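Local structure of cellulosome anchoring protein cohesin region (Clostridium thermocellum, 4DH2) at residues L53-K58 against K85-V90; V62-P67 against K112-I117; N76-N81 against I89-D94; I134-S139 against L153-V158. The protein binds the type I dockerin of a partner protein through the cohesin domain described here, a pairing used to assemble and anchor the cellulosome. One frame throughout, in Å; residues are numbered along the deposited sequence. Where two conformers were deposited one is given.

Interaction 1: residues L53-K58 against K85-V90; sequences LYYDSK and KDSEIV. With SO4 (sulfate ion), chain F.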
loop_
_atom_site.group_PDB
_atom_site.type_symbol
_atom_site.label_atom_id
_atom_site.label_comp_id
_atom_site.label_asym_id
_atom_site.label_seq_id
_atom_site.Cartn_x
_atom_site.Cartn_y
_atom_site.Cartn_z
ATOM N N LEU A 53 -5.092 2.518 3.939
ATOM C CA LEU A 53 -5.716 3.533 4.790
ATOM C C LEU A 53 -7.211 3.479 4.609
ATOM O O LEU A 53 -7.702 3.124 3.529
ATOM C CB LEU A 53 -5.266 4.927 4.338
ATOM C CG LEU A 53 -3.812 5.325 4.442
ATOM C CD1 LEU A 53 -3.685 6.768 3.964
ATOM C CD2 LEU A 53 -3.316 5.188 5.848
ATOM N N TYR A 54 -7.951 3.878 5.643
ATOM C CA TYR A 54 -9.388 3.986 5.525
ATOM C C TYR A 54 -9.793 5.408 5.844
ATOM O O TYR A 54 -9.141 6.069 6.654
ATOM C CB TYR A 54 -10.066 3.099 6.526
ATOM C CG TYR A 54 -9.835 1.650 6.265
ATOM C CD1 TYR A 54 -10.630 0.964 5.370
ATOM C CD2 TYR A 54 -8.789 0.984 6.883
ATOM C CE1 TYR A 54 -10.428 -0.376 5.125
ATOM C CE2 TYR A 54 -8.586 -0.359 6.654
ATOM C CZ TYR A 54 -9.408 -1.023 5.766
ATOM O OH TYR A 54 -9.210 -2.365 5.521
ATOM N N TYR A 55 -10.863 5.836 5.197
ATOM C CA TYR A 55 -11.489 7.136 5.444
ATOM C C TYR A 55 -12.992 6.975 5.583
ATOM O O TYR A 55 -13.564 5.951 5.197
ATOM C CB TYR A 55 -11.161 8.097 4.296
ATOM C CG TYR A 55 -11.624 7.632 2.920
ATOM C CD1 TYR A 55 -12.824 8.061 2.403
ATOM C CD2 TYR A 55 -10.852 6.755 2.139
ATOM C CE1 TYR A 55 -13.264 7.650 1.169
ATOM C CE2 TYR A 55 -11.299 6.326 0.881
ATOM C CZ TYR A 55 -12.514 6.771 0.411
ATOM O OH TYR A 55 -12.999 6.388 -0.830
ATOM N N ASP A 56 -13.638 7.984 6.165
ATOM C CA ASP A 56 -15.080 7.961 6.326
ATOM C C ASP A 56 -15.699 8.619 5.109
ATOM O O ASP A 56 -15.570 9.831 4.897
ATOM C CB ASP A 56 -15.480 8.696 7.598
ATOM C CG ASP A 56 -16.981 8.720 7.800
ATOM O OD1 ASP A 56 -17.694 8.106 6.970
ATOM O OD2 ASP A 56 -17.448 9.372 8.761
ATOM N N SER A 57 -16.341 7.810 4.279
ATOM C CA SER A 57 -16.890 8.300 3.030
ATOM C C SER A 57 -18.060 9.241 3.283
ATOM O O SER A 57 -18.502 9.940 2.365
ATOM C CB SER A 57 -17.320 7.138 2.124
ATOM O OG SER A 57 -18.432 6.460 2.679
ATOM N N LYS A 58 -18.546 9.306 4.511
ATOM C CA LYS A 58 -19.633 10.255 4.775
ATOM C C LYS A 58 -19.098 11.679 4.830
ATOM O O LYS A 58 -19.830 12.641 4.570
ATOM C CB LYS A 58 -20.390 9.904 6.048
ATOM C CG LYS A 58 -21.398 8.787 5.844
ATOM C CD LYS A 58 -22.019 8.358 7.160
ATOM C CE LYS A 58 -22.714 7.013 7.032
ATOM N NZ LYS A 58 -23.645 6.969 5.869
ATOM N N LYS A 85 -15.978 0.675 -2.301
ATOM C CA LYS A 85 -16.949 -0.001 -1.442
ATOM C C LYS A 85 -16.517 -0.063 0.018
ATOM O O LYS A 85 -17.356 -0.138 0.928
ATOM C CB LYS A 85 -17.243 -1.404 -1.969
ATOM C CG LYS A 85 -18.111 -2.232 -1.030
ATOM C CD LYS A 85 -18.624 -3.520 -1.677
ATOM C CE LYS A 85 -19.800 -4.096 -0.887
ATOM N NZ LYS A 85 -20.148 -5.478 -1.322
ATOM N N ASP A 86 -15.207 -0.044 0.249
ATOM C CA ASP A 86 -14.673 -0.198 1.584
ATOM C C ASP A 86 -14.084 1.113 2.095
ATOM O O ASP A 86 -13.552 1.147 3.207
ATOM C CB ASP A 86 -13.564 -1.270 1.600
ATOM C CG ASP A 86 -14.079 -2.664 1.257
ATOM O OD1 ASP A 86 -15.320 -2.883 1.272
ATOM O OD2 ASP A 86 -13.232 -3.543 0.987
ATOM N N SER A 87 -14.131 2.158 1.272
ATOM C CA SER A 87 -13.504 3.429 1.631
ATOM C C SER A 87 -12.078 3.190 2.054
ATOM O O SER A 87 -11.652 3.634 3.118
ATOM C CB SER A 87 -14.269 4.096 2.775
ATOM O OG SER A 87 -15.619 4.271 2.391
ATOM N N GLU A 88 -11.349 2.489 1.194
ATOM C CA GLU A 88 -9.991 2.083 1.480
ATOM C C GLU A 88 -9.070 2.558 0.358
ATOM O O GLU A 88 -9.404 2.458 -0.827
ATOM C CB GLU A 88 -9.925 0.549 1.593
ATOM C CG GLU A 88 -8.561 0.033 2.064
ATOM C CD GLU A 88 -8.351 -1.480 1.870
ATOM O OE1 GLU A 88 -8.960 -2.082 0.954
ATOM O OE2 GLU A 88 -7.531 -2.055 2.614
ATOM N N ILE A 89 -7.911 3.084 0.730
ATOM C CA ILE A 89 -6.902 3.434 -0.245
ATOM C C ILE A 89 -5.715 2.515 -0.023
ATOM O O ILE A 89 -5.141 2.454 1.084
ATOM C CB ILE A 89 -6.412 4.857 -0.081
ATOM C CG1 ILE A 89 -7.580 5.840 0.019
ATOM C CG2 ILE A 89 -5.478 5.200 -1.233
ATOM C CD1 ILE A 89 -7.118 7.224 0.321
ATOM N N VAL A 90 -5.355 1.781 -1.062
ATOM C CA VAL A 90 -4.275 0.801 -0.973
ATOM C C VAL A 90 -3.096 1.293 -1.810
ATOM O O VAL A 90 -3.268 1.768 -2.938
ATOM C CB VAL A 90 -4.725 -0.584 -1.465
ATOM C CG1 VAL A 90 -3.692 -1.633 -1.114
ATOM C CG2 VAL A 90 -6.058 -0.948 -0.829
HETATM S S SO4 F . -14.723 -0.717 -5.824
HETATM O O1 SO4 F . -15.923 0.083 -6.069
HETATM O O2 SO4 F . -14.726 -1.906 -6.671
HETATM O O3 SO4 F . -13.540 0.080 -6.169
HETATM O O4 SO4 F . -14.743 -1.153 -4.434
HETATM O O HOH W 1 -6.844 -4.089 4.470
HETATM O O HOH W 2 -16.839 5.050 5.006
HETATM O O HOH W 3 -15.629 5.428 -0.682
#
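Tyr54 lays its ring beside Glu88 where strands 48-54 and 88-94 of the cohesin beta-sandwich run antiparallel, at a G1 beta bulge in which Ser87 and Glu88 both face Val83. From CB onward the tyrosine follows the opposite chain. CB lies 3.8 Å from Ser87 O, and CD1 also approaches this oxygen while presenting the ring edge to Asp86 O. CE1 then meets Glu88 CG at 3.6 Å, and this CG makes an off-centre CH-pi contact with the ring; the ring and carboxylate planes differ by only 10°. At the tip, water 1 joins Tyr54 OH to Glu88 OE2. That carboxylate has further holders: OE2 is hydrogen-bonded to Ser52 OG, and OE1 to ND1 of His66 of the dockerin chain, so the tyrosine flanks a residue of the binding surface.

Across the pair, Leu53 and Ile89 exchange two backbone hydrogen bonds, and Tyr55 N adds a third to Ser87 O. Next along the chain, Tyr55 holds CG between the backbone N and the carbonyl carbon (chi1 59°), and its ring receives Ser87 CB over its centre, 4.0 Å from the centroid. The CE2 corner of the same ring touches Ile89 CG1 at 3.8 Å. Ser87 OG reaches two waters: water 2, which accepts from Ser57 N, and water 3, which lies 2.8 Å from Tyr55 OH.

Interaction 2: residues V62-P67 against K112-I117; sequences VLKVEP and KLTVRI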
loop_
_atom_site.group_PDB
_atom_site.type_symbol
_atom_site.label_atom_id
_atom_site.label_comp_id
_atom_site.label_asym_id
_atom_site.label_seq_id
_atom_site.Cartn_x
_atom_site.Cartn_y
_atom_site.Cartn_z
ATOM N N VAL A 62 -12.223 10.902 -1.864
ATOM C CA VAL A 62 -10.867 10.934 -2.373
ATOM C C VAL A 62 -10.927 11.136 -3.865
ATOM O O VAL A 62 -11.545 10.356 -4.596
ATOM C CB VAL A 62 -10.080 9.647 -2.020
ATOM C CG1 VAL A 62 -8.635 9.754 -2.551
ATOM C CG2 VAL A 62 -10.099 9.434 -0.522
ATOM N N LEU A 63 -10.285 12.204 -4.321
ATOM C CA LEU A 63 -10.325 12.561 -5.728
ATOM C C LEU A 63 -9.049 12.188 -6.485
ATOM O O LEU A 63 -9.059 12.052 -7.712
ATOM C CB LEU A 63 -10.531 14.063 -5.866
ATOM C CG LEU A 63 -11.799 14.587 -5.193
ATOM C CD1 LEU A 63 -11.996 16.087 -5.471
ATOM C CD2 LEU A 63 -13.036 13.803 -5.624
ATOM N N LYS A 64 -7.946 12.079 -5.757
ATOM C CA LYS A 64 -6.638 11.801 -6.373
ATOM C C LYS A 64 -5.683 11.246 -5.337
ATOM O O LYS A 64 -5.726 11.621 -4.152
ATOM C CB LYS A 64 -6.047 13.103 -6.920
ATOM C CG LYS A 64 -4.901 12.970 -7.882
ATOM C CD LYS A 64 -4.446 14.335 -8.381
ATOM C CE LYS A 64 -3.299 14.205 -9.363
ATOM N NZ LYS A 64 -2.884 15.520 -9.928
ATOM N N VAL A 65 -4.795 10.360 -5.788
ATOM C CA VAL A 65 -3.681 9.924 -4.979
ATOM C C VAL A 65 -2.421 10.086 -5.808
ATOM O O VAL A 65 -2.379 9.632 -6.954
ATOM C CB VAL A 65 -3.848 8.455 -4.614
ATOM C CG1 VAL A 65 -2.735 8.030 -3.677
ATOM C CG2 VAL A 65 -5.232 8.218 -4.007
ATOM N N GLU A 66 -1.396 10.712 -5.229
ATOM C CA GLU A 66 -0.138 10.972 -5.929
ATOM C C GLU A 66 1.051 10.478 -5.117
ATOM O O GLU A 66 1.052 10.611 -3.902
ATOM C CB GLU A 66 0.048 12.474 -6.108
ATOM C CG GLU A 66 -0.979 13.158 -6.984
ATOM C CD GLU A 66 -0.971 14.663 -6.804
ATOM O OE1 GLU A 66 -1.068 15.137 -5.652
ATOM O OE2 GLU A 66 -0.862 15.374 -7.821
ATOM N N PRO A 67 2.096 9.953 -5.795
ATOM C CA PRO A 67 3.295 9.585 -5.040
ATOM C C PRO A 67 3.976 10.827 -4.495
ATOM O O PRO A 67 3.892 11.916 -5.082
ATOM C CB PRO A 67 4.176 8.895 -6.079
ATOM C CG PRO A 67 3.750 9.539 -7.391
ATOM C CD PRO A 67 2.274 9.778 -7.247
ATOM N N LYS A 112 0.457 11.820 -1.393
ATOM C CA LYS A 112 -0.450 12.889 -1.023
ATOM C C LYS A 112 -1.839 12.499 -1.500
ATOM O O LYS A 112 -2.021 12.115 -2.670
ATOM C CB LYS A 112 -0.033 14.201 -1.706
ATOM C CG LYS A 112 1.261 14.783 -1.196
ATOM C CD LYS A 112 1.587 16.099 -1.916
ATOM C CE LYS A 112 2.798 16.796 -1.285
ATOM N NZ LYS A 112 4.119 16.269 -1.778
ATOM N N LEU A 113 -2.826 12.631 -0.617
ATOM C CA LEU A 113 -4.198 12.402 -0.999
ATOM C C LEU A 113 -4.785 13.761 -1.340
ATOM O O LEU A 113 -4.489 14.724 -0.655
ATOM C CB LEU A 113 -4.982 11.898 0.184
ATOM C CG LEU A 113 -4.417 10.656 0.873
ATOM C CD1 LEU A 113 -5.337 10.252 1.998
ATOM C CD2 LEU A 113 -4.245 9.558 -0.138
ATOM N N THR A 114 -5.605 13.840 -2.375
ATOM C CA THR A 114 -6.394 15.046 -2.596
ATOM C C THR A 114 -7.814 14.652 -2.292
ATOM O O THR A 114 -8.370 13.764 -2.952
ATOM C CB THR A 114 -6.286 15.541 -4.061
ATOM O OG1 THR A 114 -4.914 15.790 -4.384
ATOM C CG2 THR A 114 -7.102 16.828 -4.266
ATOM N N VAL A 115 -8.422 15.295 -1.294
ATOM C CA VAL A 115 -9.748 14.927 -0.900
ATOM C C VAL A 115 -10.680 16.119 -0.838
ATOM O O VAL A 115 -10.250 17.255 -0.619
ATOM C CB VAL A 115 -9.758 14.254 0.472
ATOM C CG1 VAL A 115 -8.702 13.147 0.505
ATOM C CG2 VAL A 115 -9.542 15.284 1.608
ATOM N N ARG A 116 -11.964 15.840 -1.003
ATOM C CA ARG A 116 -12.978 16.877 -0.820
ATOM C C ARG A 116 -13.688 16.602 0.458
ATOM O O ARG A 116 -14.116 15.484 0.692
ATOM C CB ARG A 116 -14.004 16.855 -1.945
ATOM C CG ARG A 116 -15.169 17.821 -1.692
ATOM C CD ARG A 116 -16.307 17.616 -2.665
ATOM N NE ARG A 116 -16.038 18.255 -3.949
ATOM C CZ ARG A 116 -16.184 17.670 -5.132
ATOM N NH1 ARG A 116 -16.603 16.416 -5.225
ATOM N NH2 ARG A 116 -15.906 18.348 -6.232
ATOM N N ILE A 117 -13.812 17.616 1.298
ATOM C CA ILE A 117 -14.592 17.487 2.511
ATOM C C ILE A 117 -16.051 17.799 2.205
ATOM O O ILE A 117 -16.372 18.882 1.699
ATOM C CB ILE A 117 -14.061 18.425 3.601
ATOM C CG1 ILE A 117 -12.565 18.182 3.805
ATOM C CG2 ILE A 117 -14.880 18.248 4.897
ATOM C CD1 ILE A 117 -11.924 19.125 4.776
HETATM O O HOH W 4 -3.130 13.892 -4.632
#
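Thr114 meets Leu63 and Lys64, its carbonyl oxygen accepting from both of their backbone nitrogens. The Leu63 N bond to Thr114 O is short, 2.8 Å, and comes nearly along the C=O axis; the Lys64 N bond to the same oxygen is longer, 3.3 Å, and arrives in the carbonyl plane on a lone pair. In return Thr114 N gives an almost straight bond to Lys64 O. On one face Lys64 CB lies 3.8 Å from Thr114 CB.

Two residues facing one make this a classic beta bulge, set in edge strand 60-67 of the cohesin beta-sandwich where it pairs antiparallel with 108-117. The extra residue, Leu63, has CG anti to the carbonyl carbon (chi1 -58°); its side chain passes Thr114 O, and CD1 comes within 4.1 Å of Arg116 CB. CD1 also sits over one face of the Arg116 guanidinium, whose NH1 is in a salt bridge with Glu61.

Beyond the bulge Lys112 resumes regular pairing, exchanging two backbone hydrogen bonds with Glu66. Its CB passes near Glu66 OE1, but the rest of the lysine leads away, touching Glu33. Glu66 OE2 is instead in a salt bridge with Lys64 NZ, and water 4 links OE1 with Thr114 OG1 and Lys112 O. On the opposite, buried face Val65 CG1 touches Leu113 CD2, and Val62 CG2 touches Val115 CG1, both at 4.1 Å, with Ile89 packing against Val62, Val65 and Leu113.

Interaction 3: residues N76-N81 against I89-D94; sequences NNFDYN and IVFLFD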
loop_
_atom_site.group_PDB
_atom_site.type_symbol
_atom_site.label_atom_id
_atom_site.label_comp_id
_atom_site.label_asym_id
_atom_site.label_seq_id
_atom_site.Cartn_x
_atom_site.Cartn_y
_atom_site.Cartn_z
ATOM N N ASN A 76 7.060 3.548 -12.614
ATOM C CA ASN A 76 7.216 2.100 -12.618
ATOM C C ASN A 76 7.093 1.453 -11.240
ATOM O O ASN A 76 6.836 0.241 -11.137
ATOM C CB ASN A 76 8.591 1.730 -13.156
ATOM C CG ASN A 76 8.696 1.978 -14.648
ATOM O OD1 ASN A 76 7.793 1.598 -15.388
ATOM N ND2 ASN A 76 9.736 2.667 -15.074
ATOM N N ASN A 77 7.297 2.246 -10.203
ATOM C CA ASN A 77 7.468 1.666 -8.857
ATOM C C ASN A 77 6.278 1.840 -7.915
ATOM O O ASN A 77 6.228 1.193 -6.861
ATOM C CB ASN A 77 8.686 2.257 -8.184
ATOM C CG ASN A 77 9.975 1.847 -8.831
ATOM O OD1 ASN A 77 10.035 1.017 -9.747
ATOM N ND2 ASN A 77 11.022 2.430 -8.347
ATOM N N PHE A 78 5.333 2.691 -8.303
ATOM C CA PHE A 78 4.271 3.161 -7.395
ATOM C C PHE A 78 2.890 2.975 -8.007
ATOM O O PHE A 78 2.637 3.387 -9.142
ATOM C CB PHE A 78 4.521 4.629 -7.015
ATOM C CG PHE A 78 3.492 5.202 -6.098
ATOM C CD1 PHE A 78 3.715 5.232 -4.731
ATOM C CD2 PHE A 78 2.306 5.745 -6.592
ATOM C CE1 PHE A 78 2.766 5.776 -3.872
ATOM C CE2 PHE A 78 1.352 6.280 -5.732
ATOM C CZ PHE A 78 1.574 6.295 -4.380
ATOM N N ASP A 79 2.018 2.300 -7.266
ATOM C CA ASP A 79 0.631 2.142 -7.658
ATOM C C ASP A 79 -0.263 2.374 -6.464
ATOM O O ASP A 79 0.152 2.211 -5.317
ATOM C CB ASP A 79 0.358 0.736 -8.141
ATOM C CG ASP A 79 0.941 0.470 -9.509
ATOM O OD1 ASP A 79 0.298 0.853 -10.505
ATOM O OD2 ASP A 79 2.040 -0.124 -9.570
ATOM N N TYR A 80 -1.505 2.726 -6.740
ATOM C CA TYR A 80 -2.512 2.762 -5.689
ATOM C C TYR A 80 -3.834 2.328 -6.269
ATOM O O TYR A 80 -4.026 2.351 -7.479
ATOM C CB TYR A 80 -2.648 4.170 -5.139
ATOM C CG TYR A 80 -3.402 5.074 -6.077
ATOM C CD1 TYR A 80 -4.787 5.223 -5.963
ATOM C CD2 TYR A 80 -2.740 5.746 -7.102
ATOM C CE1 TYR A 80 -5.485 6.037 -6.843
ATOM C CE2 TYR A 80 -3.445 6.571 -7.992
ATOM C CZ TYR A 80 -4.808 6.703 -7.851
ATOM O OH TYR A 80 -5.502 7.510 -8.736
ATOM N N ASN A 81 -4.752 1.970 -5.391
ATOM C CA ASN A 81 -6.101 1.649 -5.774
ATOM C C ASN A 81 -7.062 2.082 -4.672
ATOM O O ASN A 81 -6.830 1.819 -3.483
ATOM C CB ASN A 81 -6.262 0.149 -5.949
ATOM C CG ASN A 81 -7.674 -0.209 -6.334
ATOM O OD1 ASN A 81 -8.180 0.282 -7.345
ATOM N ND2 ASN A 81 -8.309 -1.036 -5.547
ATOM N N ILE A 89 -7.911 3.084 0.730
ATOM C CA ILE A 89 -6.902 3.434 -0.245
ATOM C C ILE A 89 -5.715 2.515 -0.023
ATOM O O ILE A 89 -5.141 2.454 1.084
ATOM C CB ILE A 89 -6.412 4.857 -0.081
ATOM C CG1 ILE A 89 -7.580 5.840 0.019
ATOM C CG2 ILE A 89 -5.478 5.200 -1.233
ATOM C CD1 ILE A 89 -7.118 7.224 0.321
ATOM N N VAL A 90 -5.355 1.781 -1.062
ATOM C CA VAL A 90 -4.275 0.801 -0.973
ATOM C C VAL A 90 -3.096 1.293 -1.810
ATOM O O VAL A 90 -3.268 1.768 -2.938
ATOM C CB VAL A 90 -4.725 -0.584 -1.465
ATOM C CG1 VAL A 90 -3.692 -1.633 -1.114
ATOM C CG2 VAL A 90 -6.058 -0.948 -0.829
ATOM N N PHE A 91 -1.905 1.206 -1.234
ATOM C CA PHE A 91 -0.682 1.605 -1.911
ATOM C C PHE A 91 0.205 0.383 -2.097
ATOM O O PHE A 91 0.270 -0.485 -1.232
ATOM C CB PHE A 91 0.106 2.595 -1.060
ATOM C CG PHE A 91 -0.629 3.851 -0.751
ATOM C CD1 PHE A 91 -0.504 4.946 -1.586
ATOM C CD2 PHE A 91 -1.424 3.949 0.364
ATOM C CE1 PHE A 91 -1.185 6.126 -1.306
ATOM C CE2 PHE A 91 -2.097 5.133 0.648
ATOM C CZ PHE A 91 -1.955 6.214 -0.201
ATOM N N LEU A 92 0.890 0.331 -3.235
ATOM C CA LEU A 92 1.914 -0.666 -3.467
ATOM C C LEU A 92 3.132 -0.004 -4.096
ATOM O O LEU A 92 3.047 0.652 -5.162
ATOM C CB LEU A 92 1.377 -1.754 -4.372
ATOM C CG LEU A 92 2.400 -2.862 -4.653
ATOM C CD1 LEU A 92 2.691 -3.693 -3.393
ATOM C CD2 LEU A 92 1.859 -3.735 -5.765
ATOM N N PHE A 93 4.277 -0.202 -3.455
ATOM C CA PHE A 93 5.547 0.271 -3.979
ATOM C C PHE A 93 6.506 -0.880 -4.105
ATOM O O PHE A 93 6.564 -1.734 -3.225
ATOM C CB PHE A 93 6.154 1.296 -3.025
ATOM C CG PHE A 93 7.572 1.624 -3.352
ATOM C CD1 PHE A 93 7.872 2.591 -4.291
ATOM C CD2 PHE A 93 8.603 0.928 -2.760
ATOM C CE1 PHE A 93 9.196 2.864 -4.637
ATOM C CE2 PHE A 93 9.933 1.179 -3.099
ATOM C CZ PHE A 93 10.231 2.160 -4.052
ATOM N N ASP A 94 7.263 -0.913 -5.205
ATOM C CA ASP A 94 8.339 -1.855 -5.357
ATOM C C ASP A 94 9.382 -1.216 -6.276
ATOM O O ASP A 94 9.037 -0.667 -7.314
ATOM C CB ASP A 94 7.841 -3.144 -6.003
ATOM C CG ASP A 94 8.951 -4.109 -6.331
ATOM O OD1 ASP A 94 9.694 -4.489 -5.401
ATOM O OD2 ASP A 94 9.107 -4.500 -7.536
HETATM O O HOH W 5 3.750 -1.062 -7.641
#
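Ile89 brings its CA to Asn81 O, which also accepts a hydrogen bond from Val90 N. Val90 O answers Asn81 N and lies 3.0 Å from Tyr80 CA in a CA-H...O contact. Phe91 follows on the inner face: its ring edge at CD1 meets Phe78 CZ at 3.7 Å, Phe78 holding CG anti to the backbone N (chi1 180°). Leu92 then exchanges two backbone hydrogen bonds with Asp79. Phe93 runs alongside Asn77, CE1 reaching Asn77 CB at 3.6 Å, with the amide and ring planes nearly perpendicular, 89°. Asn77 OD1 accepts from Asp96 N, and ND2 bonds to Thr72 OG1. Asp94 N closes the row on the carbonyl O of Asn77, the last helical residue.

The two strands form a dockerin-binding beta hairpin: Asp79 and Asp94 make salt bridges to Lys61 and Lys25 of the dockerin chain, and Asn81 ND2 bonds to its Leu65 O. Strand 88-94 lies between 78-83 and 48-54, with helix 74-77 leading into 78-83 and strands 60-67 and 108-117 packing against the phenylalanine face.

Interaction 4: residues I134-S139 against L153-V158; sequences ITFGES and LKEGKV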
loop_
_atom_site.group_PDB
_atom_site.type_symbol
_atom_site.label_atom_id
_atom_site.label_comp_id
_atom_site.label_asym_id
_atom_site.label_seq_id
_atom_site.Cartn_x
_atom_site.Cartn_y
_atom_site.Cartn_z
ATOM N N ILE A 134 -8.471 9.196 9.891
ATOM C CA ILE A 134 -7.916 8.427 8.799
ATOM C C ILE A 134 -7.137 7.302 9.472
ATOM O O ILE A 134 -6.202 7.560 10.234
ATOM C CB ILE A 134 -7.033 9.295 7.927
ATOM C CG1 ILE A 134 -7.919 10.273 7.135
ATOM C CG2 ILE A 134 -6.236 8.427 6.933
ATOM C CD1 ILE A 134 -7.168 11.372 6.542
ATOM N N THR A 135 -7.550 6.065 9.209
ATOM C CA THR A 135 -7.010 4.934 9.935
ATOM C C THR A 135 -6.209 4.042 9.009
ATOM O O THR A 135 -6.154 4.269 7.804
ATOM C CB THR A 135 -8.099 4.094 10.548
ATOM O OG1 THR A 135 -8.954 3.595 9.524
ATOM C CG2 THR A 135 -8.947 4.941 11.492
ATOM N N PHE A 136 -5.609 3.007 9.576
ATOM C CA PHE A 136 -4.799 2.093 8.777
ATOM C C PHE A 136 -5.338 0.713 8.785
ATOM O O PHE A 136 -5.956 0.291 9.754
ATOM C CB PHE A 136 -3.421 1.982 9.363
ATOM C CG PHE A 136 -2.623 3.182 9.197
ATOM C CD1 PHE A 136 -1.993 3.444 8.009
ATOM C CD2 PHE A 136 -2.485 4.080 10.234
ATOM C CE1 PHE A 136 -1.257 4.572 7.846
ATOM C CE2 PHE A 136 -1.749 5.213 10.058
ATOM C CZ PHE A 136 -1.130 5.457 8.889
ATOM N N GLY A 137 -5.047 -0.013 7.715
ATOM C CA GLY A 137 -5.201 -1.448 7.719
ATOM C C GLY A 137 -3.852 -2.153 7.761
ATOM O O GLY A 137 -2.889 -1.761 8.449
ATOM N N GLU A 138 -3.792 -3.198 6.979
ATOM C CA GLU A 138 -2.546 -3.937 6.785
ATOM C C GLU A 138 -1.399 -3.043 6.263
ATOM O O GLU A 138 -1.575 -2.068 5.542
ATOM C CB GLU A 138 -2.770 -5.129 5.844
ATOM C CG GLU A 138 -3.241 -4.752 4.446
ATOM C CD GLU A 138 -2.142 -4.125 3.613
ATOM O OE1 GLU A 138 -2.459 -3.199 2.834
ATOM O OE2 GLU A 138 -0.969 -4.562 3.738
ATOM N N SER A 139 -0.208 -3.396 6.693
ATOM C CA SER A 139 0.969 -2.651 6.408
ATOM C C SER A 139 2.091 -3.672 6.397
ATOM O O SER A 139 2.323 -4.363 7.389
ATOM C CB SER A 139 1.206 -1.637 7.521
ATOM O OG SER A 139 2.493 -1.093 7.468
ATOM N N LEU A 153 2.608 2.725 12.921
ATOM C CA LEU A 153 1.571 3.533 12.295
ATOM C C LEU A 153 0.938 4.537 13.267
ATOM O O LEU A 153 0.560 4.219 14.398
ATOM C CB LEU A 153 0.493 2.613 11.791
ATOM C CG LEU A 153 0.959 1.493 10.847
ATOM C CD1 LEU A 153 -0.187 0.614 10.461
ATOM C CD2 LEU A 153 1.626 2.067 9.602
ATOM N N LYS A 154 0.833 5.764 12.813
ATOM C CA LYS A 154 0.185 6.795 13.577
ATOM C C LYS A 154 -0.966 7.356 12.757
ATOM O O LYS A 154 -0.754 7.875 11.683
ATOM C CB LYS A 154 1.219 7.855 13.924
ATOM C CG LYS A 154 2.398 7.311 14.731
ATOM C CD LYS A 154 3.606 8.237 14.633
ATOM C CE LYS A 154 4.608 8.013 15.762
ATOM N NZ LYS A 154 5.755 8.962 15.617
ATOM N N GLU A 155 -2.181 7.203 13.279
ATOM C CA GLU A 155 -3.380 7.639 12.585
ATOM C C GLU A 155 -3.394 9.150 12.555
ATOM O O GLU A 155 -2.594 9.798 13.234
ATOM C CB GLU A 155 -4.614 7.128 13.298
ATOM C CG GLU A 155 -4.776 5.629 13.154
ATOM C CD GLU A 155 -6.002 5.049 13.858
ATOM O OE1 GLU A 155 -6.580 5.699 14.755
ATOM O OE2 GLU A 155 -6.372 3.899 13.524
ATOM N N GLY A 156 -4.302 9.706 11.777
ATOM C CA GLY A 156 -4.375 11.148 11.629
ATOM C C GLY A 156 -5.813 11.597 11.614
ATOM O O GLY A 156 -6.731 10.776 11.569
ATOM N N LYS A 157 -6.029 12.908 11.651
ATOM C CA LYS A 157 -7.386 13.434 11.681
ATOM C C LYS A 157 -7.452 14.642 10.781
ATOM O O LYS A 157 -6.448 15.347 10.608
ATOM C CB LYS A 157 -7.783 13.889 13.092
ATOM C CG LYS A 157 -6.644 14.651 13.776
ATOM C CD LYS A 157 -7.098 15.562 14.890
ATOM C CE LYS A 157 -5.882 16.239 15.525
ATOM N NZ LYS A 157 -6.215 16.947 16.776
ATOM N N VAL A 158 -8.625 14.841 10.208
ATOM C CA VAL A 158 -8.963 16.067 9.529
ATOM C C VAL A 158 -9.906 16.798 10.470
ATOM O O VAL A 158 -10.946 16.261 10.860
ATOM C CB VAL A 158 -9.693 15.826 8.206
ATOM C CG1 VAL A 158 -10.012 17.174 7.527
ATOM C CG2 VAL A 158 -8.852 14.931 7.289
HETATM O O HOH W 6 -5.462 1.990 12.370
#
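Phe136 turns one ring face to Leu153 CB, which sits 3.6 Å above the plane and offset toward the rim. The leucine crosses the ring at a slant, and its CD1 continues to Phe136 CB at 3.7 Å. Phe136 CB points toward the opposite strand, with CG anti to the carbonyl carbon (chi1 -71°), and the ring edge meets backbone there: CE2 is 3.3 Å from Lys154 O, and Glu155 N also lies near the ring plane. Phe136 and the Glu155 side chain run antiparallel alongside, ring and carboxylate 25° apart.

These residues belong to the beta hairpin of strands 129-142 and 149-161 in the cohesin sandwich. The ring edge lies against the irregular stretch at Glu155 that interrupts the second strand. Regular pairing returns at Ile134 and Gly156, where Ile134 N bonds to Gly156 O at 2.9 Å and Gly156 N to Ile134 O at 3.3 Å. Glu155 runs side by side with Thr135, Glu155 OE2 touching Thr135 CG2 at 3.4 Å. Ile134 CD1 meets Val158 CG2 at 4.0 Å, and both residues pack on Ile34.

How the interactions relate
Interactions 1 and 3 share Ile89 and Val90 on strand 88-94, which pairs with 48-54 on one side and 78-83 on the other; both reach the dockerin chain. Interaction 4 extends this sheet: Tyr54 N lies 2.8 Å from Thr135 O, probably hydrogen-bonded. Interaction 2 lies across the hydrophobic core, where Val65 CG1 meets Phe91 CE1 at 3.4 Å and Tyr55 CE2 meets Val62 CG2 at 3.6 Å. Ile89 CD1, 3.7 Å from Leu113 CD2, ties interaction 2 to both 1 and 3. Interactions 3 and 4 do not touch, their centres about 17 Å apart, and no dockerin residue contacts the segments of interaction 2.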